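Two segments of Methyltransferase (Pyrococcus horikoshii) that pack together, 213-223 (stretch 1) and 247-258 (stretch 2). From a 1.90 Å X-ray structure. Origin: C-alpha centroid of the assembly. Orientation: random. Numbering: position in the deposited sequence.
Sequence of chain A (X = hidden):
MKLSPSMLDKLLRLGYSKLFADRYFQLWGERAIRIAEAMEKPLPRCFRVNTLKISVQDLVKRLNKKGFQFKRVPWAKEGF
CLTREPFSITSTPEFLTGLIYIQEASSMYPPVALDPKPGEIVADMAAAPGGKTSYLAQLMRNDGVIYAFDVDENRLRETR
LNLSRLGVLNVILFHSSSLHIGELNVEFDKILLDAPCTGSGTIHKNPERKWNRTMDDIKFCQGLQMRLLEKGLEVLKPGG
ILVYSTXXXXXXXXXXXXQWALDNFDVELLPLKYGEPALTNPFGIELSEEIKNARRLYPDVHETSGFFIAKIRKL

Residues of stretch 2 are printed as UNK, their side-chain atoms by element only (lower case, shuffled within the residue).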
# COMPACT_ATOMS: atom_id res chain seq x y z
N ARG A 213 -7.72 17.49 -5.13
CA ARG A 213 -8.96 16.77 -4.87
C ARG A 213 -9.97 17.69 -4.21
O ARG A 213 -9.66 18.84 -3.87
CB ARG A 213 -8.70 15.57 -3.95
CG ARG A 213 -7.58 14.64 -4.39
CD ARG A 213 -7.36 13.55 -3.35
NE ARG A 213 -8.49 12.64 -3.25
CZ ARG A 213 -8.65 11.72 -2.30
NH1 ARG A 213 -7.75 11.59 -1.34
NH2 ARG A 213 -9.72 10.93 -2.32
N THR A 214 -11.19 17.19 -4.02
CA THR A 214 -12.24 17.96 -3.38
C THR A 214 -12.75 17.18 -2.17
O THR A 214 -12.53 15.98 -2.06
CB THR A 214 -13.43 18.19 -4.33
OG1 THR A 214 -14.06 16.94 -4.61
CG2 THR A 214 -12.95 18.80 -5.63
N MSE A 215 -13.42 17.88 -1.27
CA MSE A 215 -13.96 17.26 -0.07
C MSE A 215 -14.90 16.13 -0.51
O MSE A 215 -15.03 15.12 0.16
CB MSE A 215 -14.70 18.32 0.76
CG MSE A 215 -14.61 18.17 2.27
SE MSE A 215 -12.93 17.92 2.95
CE MSE A 215 -13.13 16.22 3.50
N ASP A 216 -15.54 16.32 -1.67
CA ASP A 216 -16.45 15.31 -2.22
C ASP A 216 -15.70 14.04 -2.59
O ASP A 216 -16.16 12.93 -2.31
CB ASP A 216 -17.17 15.84 -3.46
CG ASP A 216 -18.46 16.55 -3.13
OD1 ASP A 216 -19.12 17.05 -4.07
OD2 ASP A 216 -18.83 16.59 -1.94
N ASP A 217 -14.56 14.20 -3.24
CA ASP A 217 -13.76 13.05 -3.65
C ASP A 217 -13.32 12.26 -2.42
O ASP A 217 -13.24 11.03 -2.47
CB ASP A 217 -12.53 13.51 -4.44
CG ASP A 217 -12.89 14.28 -5.69
OD1 ASP A 217 -13.65 13.74 -6.52
OD2 ASP A 217 -12.42 15.43 -5.84
N ILE A 218 -13.05 12.96 -1.32
CA ILE A 218 -12.63 12.31 -0.08
C ILE A 218 -13.78 11.47 0.47
O ILE A 218 -13.57 10.36 0.96
CB ILE A 218 -12.19 13.36 0.98
CG1 ILE A 218 -10.98 14.14 0.45
CG2 ILE A 218 -11.82 12.66 2.28
CD1 ILE A 218 -10.51 15.26 1.36
N LYS A 219 -14.99 12.00 0.39
CA LYS A 219 -16.18 11.29 0.86
C LYS A 219 -16.42 10.04 0.04
O LYS A 219 -16.70 8.97 0.58
CB LYS A 219 -17.41 12.19 0.78
CG LYS A 219 -17.40 13.36 1.73
CD LYS A 219 -17.27 12.90 3.16
CE LYS A 219 -17.68 14.00 4.11
NZ LYS A 219 -19.12 14.33 3.95
N PHE A 220 -16.31 10.17 -1.28
CA PHE A 220 -16.53 9.03 -2.16
C PHE A 220 -15.58 7.89 -1.82
O PHE A 220 -16.00 6.74 -1.67
CB PHE A 220 -16.32 9.44 -3.62
CG PHE A 220 -16.55 8.32 -4.60
CD1 PHE A 220 -17.84 7.88 -4.86
CD2 PHE A 220 -15.48 7.71 -5.24
CE1 PHE A 220 -18.06 6.83 -5.75
CE2 PHE A 220 -15.69 6.66 -6.13
CZ PHE A 220 -16.99 6.22 -6.39
N CYS A 221 -14.30 8.20 -1.69
CA CYS A 221 -13.30 7.18 -1.36
C CYS A 221 -13.54 6.59 0.03
O CYS A 221 -13.39 5.38 0.22
CB CYS A 221 -11.89 7.77 -1.46
SG CYS A 221 -11.38 8.16 -3.16
N GLN A 222 -13.89 7.43 0.99
CA GLN A 222 -14.15 6.96 2.34
C GLN A 222 -15.30 5.96 2.35
O GLN A 222 -15.23 4.93 3.03
CB GLN A 222 -14.51 8.13 3.27
CG GLN A 222 -15.00 7.67 4.64
CD GLN A 222 -15.40 8.82 5.52
OE1 GLN A 222 -16.28 9.61 5.17
NE2 GLN A 222 -14.78 8.92 6.68
N GLY A 223 -16.35 6.28 1.61
CA GLY A 223 -17.50 5.40 1.54
C GLY A 223 -17.13 4.10 0.87
O GLY A 223 -17.47 3.02 1.34
N UNK A 247 -2.97 5.54 0.02
CA UNK A 247 -1.91 6.49 -0.28
C UNK A 247 -2.51 7.88 -0.12
O UNK A 247 -2.29 8.77 -0.94
c UNK A 247 -1.40 6.29 -1.70
s UNK A 247 -0.09 5.03 -1.80
N UNK A 248 -3.28 8.04 0.94
CA UNK A 248 -3.94 9.30 1.24
C UNK A 248 -3.50 9.85 2.59
O UNK A 248 -3.17 9.08 3.49
c UNK A 248 -5.46 9.10 1.25
o UNK A 248 -6.14 10.25 1.73
N UNK A 249 -3.49 11.17 2.71
CA UNK A 249 -3.11 11.81 3.96
C UNK A 249 -4.36 12.13 4.79
O UNK A 249 -4.27 12.44 5.98
c UNK A 249 -2.38 13.13 3.69
c UNK A 249 -0.03 12.38 3.97
c UNK A 249 -1.01 13.05 3.02
c UNK A 249 -0.56 14.46 2.64
N UNK A 250 -5.53 12.04 4.16
CA UNK A 250 -6.79 12.37 4.81
C UNK A 250 -7.25 11.41 5.90
O UNK A 250 -7.39 10.21 5.68
c UNK A 250 -6.96 14.59 2.74
c UNK A 250 -7.94 12.49 3.79
o UNK A 250 -6.05 14.94 1.96
c UNK A 250 -7.62 13.25 2.50
o UNK A 250 -7.34 15.30 3.69
N UNK A 251 -7.51 11.94 7.11
CA UNK A 251 -7.96 11.08 8.21
C UNK A 251 -9.28 10.39 7.86
O UNK A 251 -9.53 9.28 8.31
c UNK A 251 -8.12 12.06 9.37
c UNK A 251 -7.07 13.09 9.09
c UNK A 251 -7.22 13.30 7.59
N UNK A 252 -10.11 11.04 7.05
CA UNK A 252 -11.40 10.47 6.67
C UNK A 252 -11.28 9.14 5.92
O UNK A 252 -12.17 8.29 6.01
c UNK A 252 -11.81 13.82 6.68
c UNK A 252 -12.22 11.45 5.82
c UNK A 252 -12.78 12.66 6.59
o UNK A 252 -10.61 13.63 6.36
o UNK A 252 -12.25 14.92 7.07
N UNK A 253 -10.19 8.97 5.18
CA UNK A 253 -9.97 7.74 4.42
C UNK A 253 -9.08 6.77 5.19
O UNK A 253 -8.90 5.62 4.77
o UNK A 253 -9.02 8.51 0.07
o UNK A 253 -8.77 10.54 0.88
c UNK A 253 -9.22 9.38 0.95
c UNK A 253 -9.29 8.05 3.08
c UNK A 253 -10.04 9.00 2.17
N UNK A 254 -8.53 7.23 6.31
CA UNK A 254 -7.62 6.41 7.11
C UNK A 254 -8.12 6.11 8.53
O UNK A 254 -8.88 5.16 8.75
c UNK A 254 -5.59 7.24 5.81
c UNK A 254 -6.25 7.08 7.18
n UNK A 254 -4.74 8.25 5.67
o UNK A 254 -5.83 6.44 4.91
N UNK A 255 -7.67 6.93 9.48
CA UNK A 255 -8.05 6.76 10.88
C UNK A 255 -9.56 6.67 11.12
O UNK A 255 -10.02 5.87 11.94
c UNK A 255 -7.48 7.91 11.72
c UNK A 255 -5.16 8.51 10.79
c UNK A 255 -5.96 7.85 11.91
o UNK A 255 -3.92 8.58 10.93
o UNK A 255 -5.76 8.96 9.79
N UNK A 256 -10.33 7.50 10.43
CA UNK A 256 -11.79 7.50 10.58
C UNK A 256 -12.40 6.17 10.17
O UNK A 256 -13.34 5.68 10.79
c UNK A 256 -11.25 11.55 11.86
c UNK A 256 -11.39 10.26 11.34
c UNK A 256 -12.29 9.99 10.32
c UNK A 256 -13.05 11.04 9.81
c UNK A 256 -12.42 8.61 9.73
c UNK A 256 -12.92 12.33 10.31
c UNK A 256 -12.01 12.58 11.34
N UNK A 257 -11.87 5.58 9.09
CA UNK A 257 -12.38 4.31 8.61
C UNK A 257 -12.01 3.21 9.60
O UNK A 257 -12.83 2.33 9.89
c UNK A 257 -11.81 3.96 7.23
c UNK A 257 -12.23 5.02 6.22
c UNK A 257 -12.28 2.58 6.79
N UNK A 258 -10.78 3.26 10.10
CA UNK A 258 -10.32 2.26 11.06
C UNK A 258 -11.11 2.37 12.38
O UNK A 258 -11.48 1.36 12.96
c UNK A 258 -8.42 0.92 9.30
c UNK A 258 -8.80 2.40 11.33
c UNK A 258 -8.04 2.19 10.02
c UNK A 258 -8.34 1.35 12.34

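Position 247 carries one carbon and then one sulfur, the pattern of cysteine; C247 stays clear of stretch 1 and is bonded covalently to a group elsewhere in the structure. Position 248 has one carbon and one terminal oxygen with no second branch, so it is serine. The OG of S248 lies 3.7 Å from R213 NH1, near the guanidinium plane. At 249, four carbons fork at the second, which identifies leucine; L249 makes no contact across the interface.

Position 250 has three carbons, the third bearing two oxygens: a glutamate-type chain with no nitrogen. In E250 the aliphatic part faces the helix of stretch 1, with CG 3.7 Å from I218 CD1. At 251, three carbons close a ring onto the backbone nitrogen, as in proline alone; P251 does not touch stretch 1.

Position 252 again shows three carbons ending in two oxygens. This is E252, whose CB packs 3.8 Å from I218 CG2, while its OE2 lies 3.9 Å from M215 CE, the methyl of a selenomethionine. Position 253 repeats the pattern, but its carboxylate approaches an arginine: one oxygen stands 2.7 Å from R213 NH1. The residue is E253, and that oxygen, OE2, also accepts from S248 OG at 2.8 Å.

Position 254 has two carbons, the second carrying one oxygen and one nitrogen. The nitrogen lies 2.8 Å from S248 O, as an amide donor would, so this is N254, with ND2 as donor. Three carbons and a terminal oxygen pair at 255 give E255, out of reach of stretch 1. One carbon followed by a six-carbon ring without a hydroxyl makes 256 phenylalanine; Q222 NE2 lies at the ring edge of F256 and 3.9 Å from its CB. At 257 one carbon carries two others, the valine fork, and V257 CG2 meets Q222 CG at 4.1 Å. Position 258 forks at its first carbon, with one arm two carbons long: I258.

The contact, burying 436 Å² in all, centres on E253. R213 NH1 to E253 OE2, 2.7 Å with an angle of 143°, is a salt bridge, supplemented by a weak bond from R213 NH2 to E253 OE1 at 3.5 Å. C221 CB approaches OE1 of E253 to 3.3 Å. I218 packs against the carbon portions of E250 and E252, and Q222 extends with chi1 and chi2 both t, letting NE2 reach E252 O at 2.8 Å; the 121° angle makes that bond weak.

Stretch 2 247-258: CSLEPEENEFVI
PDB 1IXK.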